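Local atomic coordinates of MIP07328p (Drosophila melanogaster, PDB entry 6FKK), a protein that acts as a semaphorin, a membrane-anchored axon guidance cue with chemorepellent activity that probably signals by binding receptors of the plexin family. Residues G41-I46 and H83-R87; L189-N193 and S249-A253; S215-M219 and K318-D322; Y286-T291 and R385-V391. All coordinates share one frame; numbering follows the deposited sequence.

Contact 1: residues G41-I46 and H83-R87; sequences GAKDVI and HNYLR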
loop_
_atom_site.group_PDB
_atom_site.type_symbol
_atom_site.label_atom_id
_atom_site.label_comp_id
_atom_site.label_asym_id
_atom_site.label_seq_id
_atom_site.Cartn_x
_atom_site.Cartn_y
_atom_site.Cartn_z
ATOM N N GLY A 41 -2.369 13.349 -9.040
ATOM C CA GLY A 41 -2.066 13.181 -10.447
ATOM C C GLY A 41 -3.282 12.741 -11.234
ATOM O O GLY A 41 -3.890 11.711 -10.924
ATOM N N ALA A 42 -3.650 13.511 -12.257
ATOM C CA ALA A 42 -4.883 13.250 -12.987
ATOM C C ALA A 42 -4.666 13.264 -14.492
ATOM O O ALA A 42 -3.525 13.253 -14.966
ATOM C CB ALA A 42 -5.947 14.281 -12.614
ATOM N N LYS A 43 -5.762 13.291 -15.246
ATOM C CA LYS A 43 -5.689 13.401 -16.697
ATOM C C LYS A 43 -5.248 14.808 -17.070
ATOM O O LYS A 43 -5.960 15.781 -16.800
ATOM C CB LYS A 43 -7.040 13.067 -17.325
ATOM C CG LYS A 43 -7.087 13.293 -18.827
ATOM C CD LYS A 43 -8.416 12.857 -19.423
ATOM C CE LYS A 43 -9.581 13.603 -18.796
ATOM N NZ LYS A 43 -10.869 13.304 -19.482
ATOM N N ASP A 44 -4.055 14.915 -17.658
ATOM C CA ASP A 44 -3.521 16.160 -18.202
ATOM C C ASP A 44 -3.210 17.201 -17.130
ATOM O O ASP A 44 -2.654 18.259 -17.442
ATOM C CB ASP A 44 -4.485 16.753 -19.237
ATOM C CG ASP A 44 -4.622 15.886 -20.476
ATOM O OD1 ASP A 44 -3.670 15.146 -20.798
ATOM O OD2 ASP A 44 -5.684 15.951 -21.132
ATOM N N VAL A 45 -3.557 16.927 -15.872
ATOM C CA VAL A 45 -3.397 17.897 -14.794
ATOM C C VAL A 45 -2.874 17.187 -13.551
ATOM O O VAL A 45 -3.137 16.001 -13.331
ATOM C CB VAL A 45 -4.725 18.632 -14.471
ATOM C CG1 VAL A 45 -4.488 19.771 -13.496
ATOM C CG2 VAL A 45 -5.394 19.156 -15.736
ATOM N N ILE A 46 -2.113 17.924 -12.744
ATOM C CA ILE A 46 -1.789 17.540 -11.375
ATOM C C ILE A 46 -2.230 18.679 -10.464
ATOM O O ILE A 46 -1.986 19.854 -10.766
ATOM C CB ILE A 46 -0.292 17.223 -11.201
ATOM C CG1 ILE A 46 0.020 16.875 -9.745
ATOM C CG2 ILE A 46 0.569 18.380 -11.677
ATOM C CD1 ILE A 46 1.473 16.535 -9.495
ATOM N N HIS A 83 -4.324 10.277 -23.417
ATOM C CA HIS A 83 -4.159 11.494 -22.638
ATOM C C HIS A 83 -2.849 11.388 -21.867
ATOM O O HIS A 83 -2.103 10.413 -22.001
ATOM C CB HIS A 83 -5.346 11.723 -21.693
ATOM C CG HIS A 83 -6.521 12.380 -22.347
ATOM N ND1 HIS A 83 -6.681 13.747 -22.390
ATOM C CD2 HIS A 83 -7.597 11.856 -22.983
ATOM C CE1 HIS A 83 -7.802 14.039 -23.024
ATOM N NE2 HIS A 83 -8.377 12.909 -23.394
ATOM N N ASN A 84 -2.567 12.398 -21.053
ATOM C CA ASN A 84 -1.338 12.449 -20.264
ATOM C C ASN A 84 -1.719 12.362 -18.788
ATOM O O ASN A 84 -1.947 13.375 -18.126
ATOM C CB ASN A 84 -0.542 13.715 -20.562
ATOM C CG ASN A 84 0.800 13.733 -19.859
ATOM O OD1 ASN A 84 1.361 12.686 -19.538
ATOM N ND2 ASN A 84 1.322 14.929 -19.611
ATOM N N TYR A 85 -1.784 11.135 -18.275
ATOM C CA TYR A 85 -2.072 10.896 -16.867
ATOM C C TYR A 85 -0.767 10.980 -16.087
ATOM O O TYR A 85 0.123 10.142 -16.263
ATOM C CB TYR A 85 -2.744 9.539 -16.675
ATOM C CG TYR A 85 -4.084 9.413 -17.363
ATOM C CD1 TYR A 85 -4.173 8.997 -18.686
ATOM C CD2 TYR A 85 -5.262 9.709 -16.690
ATOM C CE1 TYR A 85 -5.396 8.883 -19.319
ATOM C CE2 TYR A 85 -6.490 9.596 -17.315
ATOM C CZ TYR A 85 -6.552 9.185 -18.628
ATOM O OH TYR A 85 -7.775 9.074 -19.250
ATOM N N LEU A 86 -0.648 11.989 -15.229
ATOM C CA LEU A 86 0.556 12.143 -14.424
ATOM C C LEU A 86 0.563 11.110 -13.304
ATOM O O LEU A 86 -0.434 10.941 -12.595
ATOM C CB LEU A 86 0.643 13.559 -13.851
ATOM C CG LEU A 86 1.126 14.646 -14.816
ATOM C CD1 LEU A 86 0.019 15.098 -15.758
ATOM C CD2 LEU A 86 1.696 15.828 -14.048
ATOM N N ARG A 87 1.690 10.415 -13.151
ATOM C CA ARG A 87 1.758 9.278 -12.243
ATOM C C ARG A 87 3.013 9.226 -11.382
ATOM O O ARG A 87 3.106 8.338 -10.529
ATOM C CB ARG A 87 1.648 7.965 -13.036
ATOM C CG ARG A 87 0.254 7.661 -13.556
ATOM C CD ARG A 87 -0.683 7.308 -12.415
ATOM N NE ARG A 87 -2.022 6.960 -12.882
ATOM C CZ ARG A 87 -3.038 7.813 -12.936
ATOM N NH1 ARG A 87 -2.873 9.072 -12.553
ATOM N NH2 ARG A 87 -4.223 7.406 -13.372
#
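D44 grips the start of the H83-R87 segment with both arms of its carboxylate. OD2 takes the ring N-H of H83 (D44 OD2 to ND1, 2.7 Å), which lies close to the imidazole plane, while OD1 accepts the backbone N-H of N84 (D44 OD1 to N84 N, 3.0 Å). Both donors come in on the syn side, and the carboxylate is turned 46° from the ring. With CG beside its own backbone N (chi1 -66°), the carboxylate is brought back to H83 and N84, although the CB points away from them. Its own amide completes the grip, D44 N reaching N84 O at 2.7 Å. Next door, K43 crosses the imidazole obliquely, with CD over the ring centre, 3.6 Å from the H83 centroid, a CH-pi contact. K43 CB also leans on Y85 CE2 at 3.5 Å. K43 and Y85 form a single beta bridge, and beyond it L86 N bonds to A42 O at 3.2 Å. L86 CD2 then packs crosswise on I46 CG2 (3.7 Å). These residues join the turn between strands 37-41 and 45-50 to the edge strand 86-91 of the next blade of the sema beta-propeller. Farther out, K43 NZ bonds to T25, Y85 OH to the W80 carbonyl, and H83 NE2 to E79. With an alanine here in place of the aspartate, H83 ND1 and N84 N would probably lose their acceptor, and the imidazole would be held less firmly, by E79 and the K43 chain. Held between two carboxylates, D44 and E79, H83 is likely to have its protonated form favoured.

Contact 2: residues L189-N193 and S249-A253; sequences LKQLN and SFLKA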
loop_
_atom_site.group_PDB
_atom_site.type_symbol
_atom_site.label_atom_id
_atom_site.label_comp_id
_atom_site.label_asym_id
_atom_site.label_seq_id
_atom_site.Cartn_x
_atom_site.Cartn_y
_atom_site.Cartn_z
ATOM N N LEU A 189 10.703 -15.323 -16.411
ATOM C CA LEU A 189 9.556 -15.478 -15.529
ATOM C C LEU A 189 9.937 -15.911 -14.118
ATOM O O LEU A 189 9.068 -15.921 -13.240
ATOM C CB LEU A 189 8.570 -16.482 -16.131
ATOM C CG LEU A 189 8.049 -16.129 -17.526
ATOM C CD1 LEU A 189 7.137 -17.222 -18.051
ATOM C CD2 LEU A 189 7.328 -14.790 -17.511
ATOM N N LYS A 190 11.201 -16.269 -13.878
ATOM C CA LYS A 190 11.614 -16.621 -12.524
ATOM C C LYS A 190 11.666 -15.390 -11.628
ATOM O O LYS A 190 11.344 -15.469 -10.436
ATOM C CB LYS A 190 12.969 -17.332 -12.550
ATOM C CG LYS A 190 12.889 -18.797 -12.962
ATOM C CD LYS A 190 14.225 -19.510 -12.809
ATOM C CE LYS A 190 15.240 -19.011 -13.822
ATOM N NZ LYS A 190 16.493 -19.814 -13.779
ATOM N N GLN A 191 12.061 -14.243 -12.183
ATOM C CA GLN A 191 12.092 -13.010 -11.402
ATOM C C GLN A 191 10.720 -12.351 -11.348
ATOM O O GLN A 191 10.254 -11.956 -10.274
ATOM C CB GLN A 191 13.128 -12.044 -11.981
ATOM C CG GLN A 191 14.571 -12.452 -11.727
ATOM C CD GLN A 191 15.560 -11.365 -12.105
ATOM O OE1 GLN A 191 15.292 -10.543 -12.981
ATOM N NE2 GLN A 191 16.708 -11.352 -11.438
ATOM N N LEU A 192 10.056 -12.225 -12.497
ATOM C CA LEU A 192 8.750 -11.585 -12.574
ATOM C C LEU A 192 7.884 -12.345 -13.567
ATOM O O LEU A 192 8.330 -12.646 -14.676
ATOM C CB LEU A 192 8.879 -10.116 -12.994
ATOM C CG LEU A 192 9.538 -9.178 -11.982
ATOM C CD1 LEU A 192 9.810 -7.820 -12.605
ATOM C CD2 LEU A 192 8.653 -9.036 -10.761
ATOM N N ASN A 193 6.646 -12.645 -13.167
ATOM C CA ASN A 193 5.711 -13.435 -13.972
ATOM C C ASN A 193 4.363 -12.716 -13.988
ATOM O O ASN A 193 3.505 -12.983 -13.142
ATOM C CB ASN A 193 5.587 -14.852 -13.418
ATOM C CG ASN A 193 4.971 -15.818 -14.410
ATOM O OD1 ASN A 193 4.278 -15.413 -15.344
ATOM N ND2 ASN A 193 5.221 -17.108 -14.210
ATOM N N SER A 249 21.234 -8.115 -6.659
ATOM C CA SER A 249 20.692 -8.209 -5.310
ATOM C C SER A 249 19.179 -8.394 -5.307
ATOM O O SER A 249 18.534 -8.111 -4.292
ATOM C CB SER A 249 21.052 -6.961 -4.501
ATOM O OG SER A 249 20.469 -5.806 -5.077
ATOM N N PHE A 250 18.592 -8.851 -6.411
ATOM C CA PHE A 250 17.146 -9.016 -6.482
ATOM C C PHE A 250 16.743 -10.334 -5.836
ATOM O O PHE A 250 17.121 -11.411 -6.314
ATOM C CB PHE A 250 16.661 -8.959 -7.929
ATOM C CG PHE A 250 15.169 -9.097 -8.072
ATOM C CD1 PHE A 250 14.341 -7.994 -7.931
ATOM C CD2 PHE A 250 14.593 -10.326 -8.347
ATOM C CE1 PHE A 250 12.969 -8.116 -8.062
ATOM C CE2 PHE A 250 13.221 -10.454 -8.479
ATOM C CZ PHE A 250 12.409 -9.345 -8.336
ATOM N N LEU A 251 15.975 -10.246 -4.753
ATOM C CA LEU A 251 15.399 -11.402 -4.086
ATOM C C LEU A 251 13.933 -11.117 -3.798
ATOM O O LEU A 251 13.518 -9.960 -3.691
ATOM C CB LEU A 251 16.132 -11.731 -2.780
ATOM C CG LEU A 251 17.606 -12.118 -2.890
ATOM C CD1 LEU A 251 18.216 -12.267 -1.507
ATOM C CD2 LEU A 251 17.748 -13.406 -3.677
ATOM N N LYS A 252 13.143 -12.184 -3.677
ATOM C CA LYS A 252 11.733 -12.045 -3.344
ATOM C C LYS A 252 11.294 -13.207 -2.467
ATOM O O LYS A 252 11.873 -14.296 -2.503
ATOM C CB LYS A 252 10.847 -11.970 -4.594
ATOM C CG LYS A 252 10.922 -13.181 -5.509
ATOM C CD LYS A 252 10.005 -12.998 -6.710
ATOM C CE LYS A 252 10.066 -14.185 -7.657
ATOM N NZ LYS A 252 9.182 -13.994 -8.840
ATOM N N ALA A 253 10.255 -12.957 -1.675
ATOM C CA ALA A 253 9.679 -13.958 -0.792
ATOM C C ALA A 253 8.166 -13.840 -0.839
ATOM O O ALA A 253 7.620 -12.766 -1.107
ATOM C CB ALA A 253 10.179 -13.797 0.648
#
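F250 and K252, either side of L251 at the start of strand 251-259, both reach across to the Q191 region of the loop that precedes strand 196-203. The loop leads into, and the strand belongs to, one antiparallel blade of the sema propeller, in which 196-203, 206-214, 225-233 and 251-259 pair in turn. F250 comes first. Its CG lies anti to the backbone N (chi1 -179°), which sends the ring across to Q191. CE2 meets Q191 CB at 3.8 Å, and the Q191 carbonyl oxygen approaches the same rim near the ring plane (Q191 O to F250 CE2, 3.8 Å). The Q191 amide slants past the ring, the planes 54° apart, and its OE1 is bonded to E185 N. On the strand side, F250 rests on A230 and V232 of strand 225-233. L251 points away from the loop and packs on F313. K252 then points to the 189-193 loop, its chain extended beyond CG. Its ammonium has a salt-bridge partner as well in E213, whose other carboxylate oxygen accepts N193 N, so the acid ties strand 206-214 to both the lysine and the loop. A methionine in place of K252 would lose the charge, and would probably leave E213 without its mate and two loop carbonyls without their donor. As it stands, K252 NZ bonds to K190 O at 3.1 Å and to Q191 O at 2.7 Å, lying above the plane of each carbonyl, 66° out of it for Q191.

Contact 3: residues S215-M219 and K318-D322; sequences SMEVM and KSQKD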
loop_
_atom_site.group_PDB
_atom_site.type_symbol
_atom_site.label_atom_id
_atom_site.label_comp_id
_atom_site.label_asym_id
_atom_site.label_seq_id
_atom_site.Cartn_x
_atom_site.Cartn_y
_atom_site.Cartn_z
ATOM N N SER A 215 2.500 -17.961 -10.302
ATOM C CA SER A 215 3.359 -18.830 -9.512
ATOM C C SER A 215 4.024 -19.873 -10.398
ATOM O O SER A 215 3.367 -20.497 -11.237
ATOM C CB SER A 215 2.565 -19.525 -8.408
ATOM O OG SER A 215 3.385 -20.450 -7.716
ATOM N N MET A 216 5.327 -20.056 -10.202
ATOM C CA MET A 216 6.051 -21.179 -10.775
ATOM C C MET A 216 6.253 -22.310 -9.782
ATOM O O MET A 216 6.309 -23.475 -10.190
ATOM C CB MET A 216 7.421 -20.724 -11.289
ATOM C CG MET A 216 7.370 -19.730 -12.431
ATOM S SD MET A 216 9.024 -19.235 -12.951
ATOM C CE MET A 216 9.836 -20.828 -13.088
ATOM N N GLU A 217 6.344 -21.992 -8.489
ATOM C CA GLU A 217 6.672 -22.993 -7.480
ATOM C C GLU A 217 5.607 -24.075 -7.356
ATOM O O GLU A 217 5.889 -25.137 -6.790
ATOM C CB GLU A 217 6.891 -22.317 -6.125
ATOM C CG GLU A 217 5.742 -21.429 -5.676
ATOM C CD GLU A 217 6.023 -20.747 -4.352
ATOM O OE1 GLU A 217 6.977 -21.160 -3.664
ATOM O OE2 GLU A 217 5.297 -19.796 -3.999
ATOM N N VAL A 218 4.394 -23.832 -7.857
ATOM C CA VAL A 218 3.399 -24.893 -7.890
ATOM C C VAL A 218 3.881 -25.998 -8.827
ATOM O O VAL A 218 4.557 -25.744 -9.833
ATOM C CB VAL A 218 2.020 -24.359 -8.317
ATOM C CG1 VAL A 218 1.365 -23.606 -7.169
ATOM C CG2 VAL A 218 2.151 -23.460 -9.533
ATOM N N MET A 219 3.537 -27.241 -8.480
ATOM C CA MET A 219 4.071 -28.399 -9.193
ATOM C C MET A 219 3.739 -28.348 -10.680
ATOM O O MET A 219 4.627 -28.478 -11.531
ATOM C CB MET A 219 3.532 -29.686 -8.565
ATOM C CG MET A 219 2.124 -29.550 -8.003
ATOM S SD MET A 219 1.263 -31.125 -7.845
ATOM C CE MET A 219 0.988 -31.524 -9.570
ATOM N N LYS A 318 14.879 -21.239 -2.582
ATOM C CA LYS A 318 14.086 -22.242 -3.278
ATOM C C LYS A 318 14.792 -22.628 -4.571
ATOM O O LYS A 318 15.076 -21.768 -5.411
ATOM C CB LYS A 318 12.687 -21.705 -3.563
ATOM C CG LYS A 318 11.665 -22.770 -3.920
ATOM C CD LYS A 318 10.271 -22.170 -3.989
ATOM C CE LYS A 318 9.919 -21.448 -2.693
ATOM N NZ LYS A 318 9.711 -22.385 -1.552
ATOM N N SER A 319 15.087 -23.917 -4.723
ATOM C CA SER A 319 15.845 -24.380 -5.875
ATOM C C SER A 319 15.064 -24.148 -7.165
ATOM O O SER A 319 13.839 -23.988 -7.164
ATOM C CB SER A 319 16.187 -25.862 -5.730
ATOM O OG SER A 319 15.011 -26.650 -5.700
ATOM N N GLN A 320 15.801 -24.116 -8.275
ATOM C CA GLN A 320 15.182 -23.963 -9.584
ATOM C C GLN A 320 14.141 -25.049 -9.798
ATOM O O GLN A 320 14.336 -26.203 -9.407
ATOM C CB GLN A 320 16.241 -24.030 -10.687
ATOM C CG GLN A 320 17.470 -23.178 -10.437
ATOM C CD GLN A 320 18.472 -23.266 -11.574
ATOM O OE1 GLN A 320 18.125 -23.061 -12.737
ATOM N NE2 GLN A 320 19.721 -23.577 -11.243
ATOM N N LYS A 321 13.020 -24.673 -10.412
ATOM C CA LYS A 321 11.925 -25.613 -10.642
ATOM C C LYS A 321 12.395 -26.676 -11.631
ATOM O O LYS A 321 12.161 -26.602 -12.839
ATOM C CB LYS A 321 10.682 -24.893 -11.147
ATOM C CG LYS A 321 9.465 -25.798 -11.233
ATOM C CD LYS A 321 8.304 -25.122 -11.931
ATOM C CE LYS A 321 7.094 -26.040 -11.970
ATOM N NZ LYS A 321 6.730 -26.524 -10.610
ATOM N N ASP A 322 13.080 -27.686 -11.099
ATOM C CA ASP A 322 13.532 -28.801 -11.914
ATOM C C ASP A 322 12.332 -29.593 -12.436
ATOM O O ASP A 322 11.188 -29.394 -12.019
ATOM C CB ASP A 322 14.468 -29.703 -11.112
ATOM C CG ASP A 322 15.757 -29.004 -10.724
ATOM O OD1 ASP A 322 15.997 -27.884 -11.220
ATOM O OD2 ASP A 322 16.528 -29.571 -9.921
#
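Two surface loops of the sema domain meet where K321 reaches into the bend of 215-219. That bend joins strands 206-214 and 225-233 of one propeller blade. The 318-322 segment runs between helices 306-312 and 352-360, in a long insertion that fits the extrusion of semaphorin domains. K321 is the centre of an inverse gamma turn, and its side chain stretches out with CG anti to the backbone N (chi1 -173°) until a final bend at CE. NZ then sits among backbone oxygens: it bonds to M219 O at 3.0 Å, from above the carbonyl plane, and weakly to M216 O at 3.1 Å. V218 O adjoins the same ammonium. The last methylenes of K321 pass the M216 carbonyl. Beside this, E217 crosses K318 at about a right angle, and their salt bridge is long (E217 OE1 to K318 NZ, 3.7 Å). Each has another partner: K318 pairs with E365, and E217 OE2 with R228 of strand 225-233. The lysine charge thus probably steadies the 215-219 loop through its carbonyl dipoles, while the neighbouring acid-base pair probably adds a weaker electrostatic pull.

Contact 4: residues Y286-T291 and R385-V391; sequences YAVFTT and RLTAIAV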
loop_
_atom_site.group_PDB
_atom_site.type_symbol
_atom_site.label_atom_id
_atom_site.label_comp_id
_atom_site.label_asym_id
_atom_site.label_seq_id
_atom_site.Cartn_x
_atom_site.Cartn_y
_atom_site.Cartn_z
ATOM N N TYR A 286 0.820 -2.709 6.956
ATOM C CA TYR A 286 -0.516 -3.270 6.828
ATOM C C TYR A 286 -0.878 -3.414 5.357
ATOM O O TYR A 286 -0.640 -2.506 4.555
ATOM C CB TYR A 286 -1.544 -2.389 7.538
ATOM C CG TYR A 286 -1.361 -2.302 9.037
ATOM C CD1 TYR A 286 -0.437 -1.429 9.596
ATOM C CD2 TYR A 286 -2.120 -3.085 9.895
ATOM C CE1 TYR A 286 -0.272 -1.343 10.965
ATOM C CE2 TYR A 286 -1.960 -3.006 11.265
ATOM C CZ TYR A 286 -1.036 -2.134 11.793
ATOM O OH TYR A 286 -0.875 -2.052 13.157
ATOM N N ALA A 287 -1.457 -4.560 5.007
ATOM C CA ALA A 287 -1.789 -4.858 3.623
ATOM C C ALA A 287 -3.184 -5.455 3.536
ATOM O O ALA A 287 -3.692 -6.045 4.493
ATOM C CB ALA A 287 -0.771 -5.814 2.993
ATOM N N VAL A 288 -3.794 -5.297 2.364
ATOM C CA VAL A 288 -5.125 -5.813 2.073
ATOM C C VAL A 288 -4.998 -6.937 1.057
ATOM O O VAL A 288 -4.351 -6.770 0.017
ATOM C CB VAL A 288 -6.053 -4.702 1.552
ATOM C CG1 VAL A 288 -7.331 -5.301 1.002
ATOM C CG2 VAL A 288 -6.357 -3.716 2.662
ATOM N N PHE A 289 -5.616 -8.076 1.355
ATOM C CA PHE A 289 -5.571 -9.250 0.497
ATOM C C PHE A 289 -6.984 -9.695 0.142
ATOM O O PHE A 289 -7.900 -9.598 0.964
ATOM C CB PHE A 289 -4.835 -10.412 1.175
ATOM C CG PHE A 289 -3.385 -10.142 1.456
ATOM C CD1 PHE A 289 -3.006 -9.386 2.553
ATOM C CD2 PHE A 289 -2.400 -10.674 0.640
ATOM C CE1 PHE A 289 -1.672 -9.148 2.818
ATOM C CE2 PHE A 289 -1.062 -10.439 0.902
ATOM C CZ PHE A 289 -0.699 -9.674 1.992
ATOM N N THR A 290 -7.150 -10.191 -1.082
ATOM C CA THR A 290 -8.386 -10.818 -1.520
ATOM C C THR A 290 -8.099 -12.240 -1.986
ATOM O O THR A 290 -6.958 -12.593 -2.298
ATOM C CB THR A 290 -9.061 -10.027 -2.654
ATOM O OG1 THR A 290 -8.151 -9.882 -3.752
ATOM C CG2 THR A 290 -9.500 -8.651 -2.170
ATOM N N THR A 291 -9.147 -13.058 -2.024
ATOM C CA THR A 291 -9.003 -14.426 -2.491
ATOM C C THR A 291 -9.050 -14.477 -4.014
ATOM O O THR A 291 -9.467 -13.530 -4.687
ATOM C CB THR A 291 -10.100 -15.326 -1.922
ATOM O OG1 THR A 291 -11.371 -14.922 -2.445
ATOM C CG2 THR A 291 -10.128 -15.237 -0.410
ATOM N N ARG A 385 -15.430 -6.310 -1.728
ATOM C CA ARG A 385 -14.051 -6.639 -1.401
ATOM C C ARG A 385 -13.337 -5.399 -0.882
ATOM O O ARG A 385 -13.664 -4.272 -1.267
ATOM C CB ARG A 385 -13.302 -7.186 -2.624
ATOM C CG ARG A 385 -13.909 -8.436 -3.243
ATOM C CD ARG A 385 -13.234 -8.771 -4.570
ATOM N NE ARG A 385 -13.698 -10.039 -5.129
ATOM C CZ ARG A 385 -13.069 -11.200 -4.968
ATOM N NH1 ARG A 385 -11.948 -11.255 -4.263
ATOM N NH2 ARG A 385 -13.559 -12.306 -5.512
ATOM N N LEU A 386 -12.354 -5.610 -0.012
ATOM C CA LEU A 386 -11.531 -4.514 0.477
ATOM C C LEU A 386 -10.534 -4.084 -0.589
ATOM O O LEU A 386 -10.017 -4.906 -1.352
ATOM C CB LEU A 386 -10.790 -4.921 1.749
ATOM C CG LEU A 386 -11.635 -5.288 2.972
ATOM C CD1 LEU A 386 -10.735 -5.624 4.150
ATOM C CD2 LEU A 386 -12.605 -4.174 3.342
ATOM N N THR A 387 -10.260 -2.774 -0.640
ATOM C CA THR A 387 -9.441 -2.214 -1.716
ATOM C C THR A 387 -8.353 -1.266 -1.225
ATOM O O THR A 387 -7.302 -1.158 -1.869
ATOM C CB THR A 387 -10.328 -1.483 -2.735
ATOM O OG1 THR A 387 -11.069 -0.447 -2.076
ATOM C CG2 THR A 387 -11.295 -2.452 -3.406
ATOM N N ALA A 388 -8.567 -0.576 -0.106
ATOM C CA ALA A 388 -7.641 0.442 0.374
ATOM C C ALA A 388 -7.323 0.205 1.845
ATOM O O ALA A 388 -7.993 -0.566 2.536
ATOM C CB ALA A 388 -8.209 1.854 0.171
ATOM N N ILE A 389 -6.289 0.895 2.327
ATOM C CA ILE A 389 -5.801 0.708 3.689
ATOM C C ILE A 389 -5.159 2.007 4.157
ATOM O O ILE A 389 -4.527 2.722 3.374
ATOM C CB ILE A 389 -4.812 -0.477 3.758
ATOM C CG1 ILE A 389 -4.336 -0.720 5.193
ATOM C CG2 ILE A 389 -3.638 -0.245 2.823
ATOM C CD1 ILE A 389 -5.306 -1.522 6.027
ATOM N N ALA A 390 -5.342 2.315 5.438
ATOM C CA ALA A 390 -4.711 3.460 6.079
ATOM C C ALA A 390 -4.761 3.234 7.583
ATOM O O ALA A 390 -5.676 2.579 8.088
ATOM C CB ALA A 390 -5.396 4.778 5.703
ATOM N N VAL A 391 -3.768 3.768 8.291
ATOM C CA VAL A 391 -3.598 3.509 9.717
ATOM C C VAL A 391 -3.377 4.822 10.454
ATOM O O VAL A 391 -2.588 5.666 10.013
ATOM C CB VAL A 391 -2.419 2.552 9.984
ATOM C CG1 VAL A 391 -2.247 2.325 11.478
ATOM C CG2 VAL A 391 -2.625 1.233 9.267
#
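Strands 286-290 and 386-391 run almost antiparallel, their N-to-C directions 167° apart, with axes 6.8 Å apart at the closest, and they meet through side chains. V288 stands in the middle: its CG1 touches L386 CB at 3.6 Å, and CG2, on the other branch, touches I389 CB at 3.8 Å. With CG1 anti to the backbone N (chi1 169°), one methyl faces L386 and the other I389. T387 and A388 lie between those two and both face G409 in a classic beta bulge, which lets L386 and I389 point the same way, towards V288. At one end, V391 CG2 lies over a face of the Y286 ring, 3.9 Å from its centroid, in a CH-pi contact. Y286 CB also rests on I389 CG1 at 4.0 Å, while its hydroxyl bonds to D404. The other end is more polar: R385 reaches out, extended as far as NE, and NH1 bonds weakly to T291 O at 3.4 Å. The same NH1 lies 3.5 Å from T290 CB, at the guanidinium edge. This is packing between two blades of the sema propeller. Strand 282-290 lies between strands 265-279 and 298-305, whereas 386-396 is the edge strand of the following sheet, with strand 402-410 at its side lending I406 to Y286 and I389.

Overall arrangement
All four contacts lie in the sema domain but at different depths. Contacts 1, 2 and 4 are buried; contact 3 lies at the surface. Contacts 1 and 4 each join neighbouring propeller blades: contact 1 through backbone bonds and a carboxylate, contact 4 mostly through apolar side chains close to the centre of the molecule. Contacts 2 and 3 share a recipe, a lysine ammonium bonded to loop carbonyls, though in contact 2 K252 also has a salt bridge to E213, while in contact 3 the acid-base pairing falls to K318 beside K321. These two touch, M216 of contact 3 packing on L189 and K190, and their segments interleave along the chain. Contacts 2 and 4 reach the same curled sheet, their centres 23 Å apart.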